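Local coordinates for protein serine protease p27 (Human astrovirus 1, PDB 2W5E) that is a trypsin-like serine protease with a charge-relay triad and probably cleaves the viral polyprotein into its functional products, at residues T93-V103 against T122-D133. Residues are numbered along the deposited sequence; the frame is centred on the assembly and turned at random.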
ATOM      1  N   THR A  93       3.434  14.896 -17.376  1.00 24.02           N
ATOM      2  CA  THR A  93       2.176  15.147 -16.681  1.00 23.49           C
ATOM      3  C   THR A  93       2.382  16.464 -15.920  1.00 23.54           C
ATOM      4  O   THR A  93       3.356  16.610 -15.180  1.00 23.55           O
ATOM      5  CB  THR A  93       1.830  14.016 -15.668  1.00 23.36           C
ATOM      6  OG1 THR A  93       1.756  12.751 -16.345  1.00 23.02           O
ATOM      7  CG2 THR A  93       0.487  14.285 -14.975  1.00 22.92           C
ATOM      8  N   VAL A  94       1.493  17.427 -16.135  1.00 23.87           N
ATOM      9  CA  VAL A  94       1.554  18.703 -15.411  1.00 24.19           C
ATOM     10  C   VAL A  94       0.379  18.792 -14.438  1.00 24.27           C
ATOM     11  O   VAL A  94      -0.768  18.600 -14.837  1.00 23.86           O
ATOM     12  CB  VAL A  94       1.554  19.928 -16.373  1.00 24.45           C
ATOM     13  CG1 VAL A  94       1.868  21.220 -15.607  1.00 24.28           C
ATOM     14  CG2 VAL A  94       2.551  19.734 -17.501  1.00 24.76           C
ATOM     15  N   MET A  95       0.678  19.070 -13.166  1.00 24.64           N
ATOM     16  CA  MET A  95      -0.345  19.184 -12.116  1.00 25.22           C
ATOM     17  C   MET A  95      -0.281  20.569 -11.500  1.00 24.83           C
ATOM     18  O   MET A  95       0.780  20.986 -11.032  1.00 24.67           O
ATOM     19  CB  MET A  95      -0.103  18.191 -10.978  1.00 25.14           C
ATOM     20  CG  MET A  95       0.090  16.736 -11.342  1.00 26.78           C
ATOM     21  SD  MET A  95       0.217  15.782  -9.810  1.00 26.50           S
ATOM     22  CE  MET A  95       1.800  16.289  -9.152  1.00 26.24           C
ATOM     23  N   ALA A  96      -1.414  21.262 -11.474  1.00 25.00           N
ATOM     24  CA  ALA A  96      -1.474  22.639 -10.990  1.00 25.30           C
ATOM     25  C   ALA A  96      -2.778  22.936 -10.267  1.00 25.63           C
ATOM     26  O   ALA A  96      -3.803  22.290 -10.516  1.00 25.43           O
ATOM     27  CB  ALA A  96      -1.293  23.609 -12.155  1.00 25.41           C
ATOM     28  N   TYR A  97      -2.729  23.908  -9.357  1.00 25.94           N
ATOM     29  CA  TYR A  97      -3.941  24.515  -8.831  1.00 26.54           C
ATOM     30  C   TYR A  97      -4.238  25.770  -9.639  1.00 26.77           C
ATOM     31  O   TYR A  97      -3.435  26.698  -9.687  1.00 26.50           O
ATOM     32  CB  TYR A  97      -3.825  24.839  -7.339  1.00 26.92           C
ATOM     33  CG  TYR A  97      -4.198  23.689  -6.432  1.00 27.37           C
ATOM     34  CD1 TYR A  97      -5.516  23.251  -6.334  1.00 27.89           C
ATOM     35  CD2 TYR A  97      -3.231  23.042  -5.668  1.00 27.07           C
ATOM     36  CE1 TYR A  97      -5.863  22.194  -5.504  1.00 28.42           C
ATOM     37  CE2 TYR A  97      -3.565  21.986  -4.830  1.00 28.31           C
ATOM     38  CZ  TYR A  97      -4.879  21.564  -4.756  1.00 27.95           C
ATOM     39  OH  TYR A  97      -5.209  20.527  -3.919  1.00 28.98           O
ATOM     40  N   VAL A  98      -5.386  25.764 -10.304  1.00 27.37           N
ATOM     41  CA  VAL A  98      -5.812  26.881 -11.129  1.00 28.08           C
ATOM     42  C   VAL A  98      -7.065  27.429 -10.478  1.00 28.11           C
ATOM     43  O   VAL A  98      -8.109  26.780 -10.493  1.00 27.68           O
ATOM     44  CB  VAL A  98      -6.091  26.442 -12.584  1.00 28.21           C
ATOM     45  CG1 VAL A  98      -6.570  27.621 -13.420  1.00 28.66           C
ATOM     46  CG2 VAL A  98      -4.844  25.811 -13.210  1.00 28.69           C
ATOM     47  N   ASN A  99      -6.946  28.618  -9.889  1.00 28.66           N
ATOM     48  CA  ASN A  99      -7.986  29.159  -9.021  1.00 29.24           C
ATOM     49  C   ASN A  99      -8.320  28.133  -7.927  1.00 29.17           C
ATOM     50  O   ASN A  99      -7.412  27.671  -7.242  1.00 29.15           O
ATOM     51  CB  ASN A  99      -9.197  29.622  -9.844  1.00 29.82           C
ATOM     52  CG  ASN A  99      -8.845  30.763 -10.800  1.00 31.38           C
ATOM     53  OD1 ASN A  99      -8.054  31.647 -10.462  1.00 32.42           O
ATOM     54  ND2 ASN A  99      -9.421  30.738 -12.001  1.00 33.00           N
ATOM     55  N   GLU A 100      -9.578  27.742  -7.768  1.00 29.02           N
ATOM     56  CA  GLU A 100      -9.903  26.775  -6.710  1.00 29.39           C
ATOM     57  C   GLU A 100      -9.736  25.297  -7.103  1.00 28.53           C
ATOM     58  O   GLU A 100      -9.910  24.411  -6.264  1.00 28.03           O
ATOM     59  CB  GLU A 100     -11.300  27.015  -6.119  1.00 30.07           C
ATOM     60  CG  GLU A 100     -12.296  27.679  -7.030  1.00 33.14           C
ATOM     61  CD  GLU A 100     -12.240  29.205  -6.972  1.00 36.06           C
ATOM     62  OE1 GLU A 100     -11.696  29.810  -7.917  1.00 37.32           O
ATOM     63  OE2 GLU A 100     -12.738  29.801  -5.991  1.00 39.61           O
ATOM     64  N   ASP A 101      -9.374  25.046  -8.360  1.00 27.56           N
ATOM     65  CA  ASP A 101      -9.445  23.695  -8.929  1.00 27.18           C
ATOM     66  C   ASP A 101      -8.093  23.057  -9.199  1.00 25.99           C
ATOM     67  O   ASP A 101      -7.150  23.721  -9.629  1.00 25.17           O
ATOM     68  CB  ASP A 101     -10.227  23.714 -10.246  1.00 27.57           C
ATOM     69  CG  ASP A 101     -11.625  24.268 -10.088  1.00 28.93           C
ATOM     70  OD1 ASP A 101     -12.341  23.838  -9.165  1.00 30.15           O
ATOM     71  OD2 ASP A 101     -12.010  25.133 -10.901  1.00 31.53           O
ATOM     72  N   LEU A 102      -8.022  21.750  -8.961  1.00 25.13           N
ATOM     73  CA  LEU A 102      -6.934  20.943  -9.489  1.00 24.50           C
ATOM     74  C   LEU A 102      -7.112  20.802 -11.006  1.00 23.88           C
ATOM     75  O   LEU A 102      -8.213  20.544 -11.474  1.00 23.21           O
ATOM     76  CB  LEU A 102      -6.932  19.553  -8.837  1.00 24.64           C
ATOM     77  CG  LEU A 102      -5.962  18.536  -9.449  1.00 24.89           C
ATOM     78  CD1 LEU A 102      -4.531  18.899  -9.097  1.00 24.07           C
ATOM     79  CD2 LEU A 102      -6.296  17.106  -9.006  1.00 24.41           C
ATOM     80  N   VAL A 103      -6.028  20.988 -11.757  1.00 23.81           N
ATOM     81  CA  VAL A 103      -5.998  20.659 -13.190  1.00 24.29           C
ATOM     82  C   VAL A 103      -4.762  19.811 -13.491  1.00 24.39           C
ATOM     83  O   VAL A 103      -3.628  20.256 -13.287  1.00 24.32           O
ATOM     84  CB  VAL A 103      -5.993  21.915 -14.108  1.00 24.37           C
ATOM     85  CG1 VAL A 103      -6.050  21.500 -15.594  1.00 24.79           C
ATOM     86  CG2 VAL A 103      -7.155  22.836 -13.775  1.00 24.23           C
ATOM     87  N   THR A 122      -4.950  25.176 -19.851  1.00 40.29           N
ATOM     88  CA  THR A 122      -5.437  26.518 -19.535  1.00 41.34           C
ATOM     89  C   THR A 122      -4.384  27.589 -19.801  1.00 41.89           C
ATOM     90  O   THR A 122      -3.181  27.322 -19.758  1.00 41.94           O
ATOM     91  CB  THR A 122      -5.984  26.631 -18.080  1.00 41.41           C
ATOM     92  OG1 THR A 122      -6.635  27.897 -17.912  1.00 42.48           O
ATOM     93  CG2 THR A 122      -4.875  26.505 -17.051  1.00 41.03           C
ATOM     94  N   GLN A 123      -4.852  28.797 -20.101  1.00 42.74           N
ATOM     95  CA  GLN A 123      -3.970  29.950 -20.230  1.00 43.69           C
ATOM     96  C   GLN A 123      -3.771  30.575 -18.851  1.00 43.93           C
ATOM     97  O   GLN A 123      -2.846  31.361 -18.646  1.00 44.45           O
ATOM     98  CB  GLN A 123      -4.547  30.978 -21.209  1.00 43.65           C
ATOM     99  CG  GLN A 123      -4.715  30.473 -22.641  1.00 44.15           C
ATOM    100  CD  GLN A 123      -5.122  31.571 -23.622  1.00 44.63           C
ATOM    101  OE1 GLN A 123      -4.965  32.767 -23.348  1.00 46.29           O
ATOM    102  NE2 GLN A 123      -5.642  31.165 -24.773  1.00 45.63           N
ATOM    103  N   ASP A 124      -4.638  30.190 -17.913  1.00 44.21           N
ATOM    104  CA  ASP A 124      -4.641  30.703 -16.536  1.00 44.24           C
ATOM    105  C   ASP A 124      -3.373  30.391 -15.733  1.00 43.33           C
ATOM    106  O   ASP A 124      -2.435  29.771 -16.236  1.00 43.89           O
ATOM    107  CB  ASP A 124      -5.868  30.180 -15.780  1.00 44.68           C
ATOM    108  CG  ASP A 124      -7.173  30.756 -16.300  1.00 46.52           C
ATOM    109  OD1 ASP A 124      -7.310  32.001 -16.321  1.00 48.89           O
ATOM    110  OD2 ASP A 124      -8.070  29.961 -16.669  1.00 48.29           O
ATOM    111  N   GLY A 125      -3.372  30.824 -14.473  1.00 42.30           N
ATOM    112  CA  GLY A 125      -2.216  30.730 -13.590  1.00 40.44           C
ATOM    113  C   GLY A 125      -1.776  29.331 -13.195  1.00 39.23           C
ATOM    114  O   GLY A 125      -2.371  28.700 -12.318  1.00 38.98           O
ATOM    115  N   MET A 126      -0.711  28.863 -13.838  1.00 37.82           N
ATOM    116  CA  MET A 126      -0.095  27.581 -13.502  1.00 36.53           C
ATOM    117  C   MET A 126       1.297  27.737 -12.891  1.00 34.80           C
ATOM    118  O   MET A 126       1.995  26.740 -12.688  1.00 34.12           O
ATOM    119  CB  MET A 126      -0.010  26.695 -14.742  1.00 36.64           C
ATOM    120  CG  MET A 126      -1.326  26.115 -15.190  1.00 36.94           C
ATOM    121  SD  MET A 126      -1.111  25.177 -16.709  1.00 38.29           S
ATOM    122  CE  MET A 126      -2.524  24.088 -16.581  1.00 38.69           C
ATOM    123  N   SER A 127       1.700  28.978 -12.603  1.00 33.00           N
ATOM    124  CA  SER A 127       3.047  29.258 -12.093  1.00 31.58           C
ATOM    125  C   SER A 127       3.389  28.393 -10.880  1.00 30.19           C
ATOM    126  O   SER A 127       2.594  28.286  -9.944  1.00 29.50           O
ATOM    127  CB  SER A 127       3.203  30.739 -11.731  1.00 32.11           C
ATOM    128  OG  SER A 127       2.924  31.588 -12.838  1.00 32.40           O
ATOM    129  N   GLY A 128       4.571  27.777 -10.920  1.00 28.84           N
ATOM    130  CA  GLY A 128       5.064  26.932  -9.831  1.00 27.51           C
ATOM    131  C   GLY A 128       4.744  25.447  -9.969  1.00 26.62           C
ATOM    132  O   GLY A 128       5.355  24.616  -9.294  1.00 26.26           O
ATOM    133  N   ALA A 129       3.798  25.115 -10.845  1.00 25.64           N
ATOM    134  CA  ALA A 129       3.344  23.729 -11.038  1.00 24.85           C
ATOM    135  C   ALA A 129       4.484  22.769 -11.385  1.00 24.25           C
ATOM    136  O   ALA A 129       5.323  23.076 -12.234  1.00 23.74           O
ATOM    137  CB  ALA A 129       2.282  23.669 -12.109  1.00 24.83           C
ATOM    138  N   PRO A 130       4.514  21.594 -10.729  1.00 23.92           N
ATOM    139  CA  PRO A 130       5.509  20.597 -11.092  1.00 23.60           C
ATOM    140  C   PRO A 130       5.198  20.007 -12.471  1.00 23.50           C
ATOM    141  O   PRO A 130       4.039  19.709 -12.781  1.00 23.20           O
ATOM    142  CB  PRO A 130       5.358  19.532  -9.997  1.00 23.64           C
ATOM    143  CG  PRO A 130       3.936  19.655  -9.552  1.00 23.74           C
ATOM    144  CD  PRO A 130       3.623  21.124  -9.650  1.00 23.97           C
ATOM    145  N   VAL A 131       6.230  19.878 -13.293  1.00 23.56           N
ATOM    146  CA  VAL A 131       6.120  19.181 -14.567  1.00 23.79           C
ATOM    147  C   VAL A 131       6.823  17.842 -14.383  1.00 23.77           C
ATOM    148  O   VAL A 131       8.033  17.804 -14.199  1.00 23.86           O
ATOM    149  CB  VAL A 131       6.745  19.994 -15.729  1.00 23.77           C
ATOM    150  CG1 VAL A 131       6.529  19.280 -17.061  1.00 23.63           C
ATOM    151  CG2 VAL A 131       6.132  21.400 -15.788  1.00 23.78           C
ATOM    152  N   CYS A 132       6.051  16.758 -14.416  1.00 24.15           N
ATOM    153  CA  CYS A 132       6.562  15.412 -14.108  1.00 24.62           C
ATOM    154  C   CYS A 132       6.746  14.542 -15.351  1.00 24.58           C
ATOM    155  O   CYS A 132       6.159  14.818 -16.383  1.00 23.55           O
ATOM    156  CB  CYS A 132       5.610  14.704 -13.137  1.00 24.67           C
ATOM    157  SG  CYS A 132       5.425  15.538 -11.543  1.00 26.50           S
ATOM    158  N   ASP A 133       7.567  13.494 -15.242  1.00 25.13           N
ATOM    159  CA  ASP A 133       7.664  12.482 -16.302  1.00 25.77           C
ATOM    160  C   ASP A 133       6.476  11.513 -16.239  1.00 25.90           C
ATOM    161  O   ASP A 133       5.568  11.692 -15.427  1.00 25.34           O
ATOM    162  CB  ASP A 133       9.026  11.746 -16.277  1.00 25.93           C
ATOM    163  CG  ASP A 133       9.243  10.894 -15.020  1.00 26.07           C
ATOM    164  OD1 ASP A 133       8.282  10.558 -14.295  1.00 26.15           O
ATOM    165  OD2 ASP A 133      10.412  10.548 -14.758  1.00 27.74           O
TER
HETATM  166  O   HOH W   1       2.991  11.109 -14.333  1.00 24.98           O
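Thr93 and Cys132 pair at the seam of the second six-stranded barrel of this chymotrypsin-like fold, showing how a nucleophile loop can be sewn to a barrel edge at one end and packed against it at the other. Strand 93-98 meets the short strand 130-132 antiparallel, their segment axes 4.8 Å apart. Two backbone bonds fasten the hydrogen-bonded pair: Thr93 N donates to Cys132 O at 2.9 Å, and Cys132 N returns a straighter bond (166°) to Thr93 O. A third, from Met95 N to Pro130 O, is weak. Strand 130-132 follows directly on the turn Met126-Ala129, which carries catalytic Ser127, whose OG is hydrogen-bonded to His37.

Side chains pack along the whole contact. In the non-hydrogen-bonded pair, Val94 and Val131 lie side by side on one face of the sheet, whereas the Met95 chain, bent at chi3 (-70°), crosses the Pro130 ring at about a right angle and lays CE against CG. Ala96 CB touches Ala129 CB at 3.6 Å and, from a direction roughly perpendicular, Met126 CG at 3.9 Å. Val98 divides its work: with CG1 anti to the backbone N, that methyl meets Asp124 CB while CG2 faces Thr122 CG2 tip to tip and also reaches Met126 CG. An ST turn shapes this end, Asp124 N donating to Thr122 OG1.

Two backbone carbonyls fare differently: Met95 O is buried with no polar partner, 3.2 Å from Pro130 CD, whereas Asp133 O accepts from a water. Thr93 OG1, also bonded to His5, gives its proton to that same water at 2.9 Å.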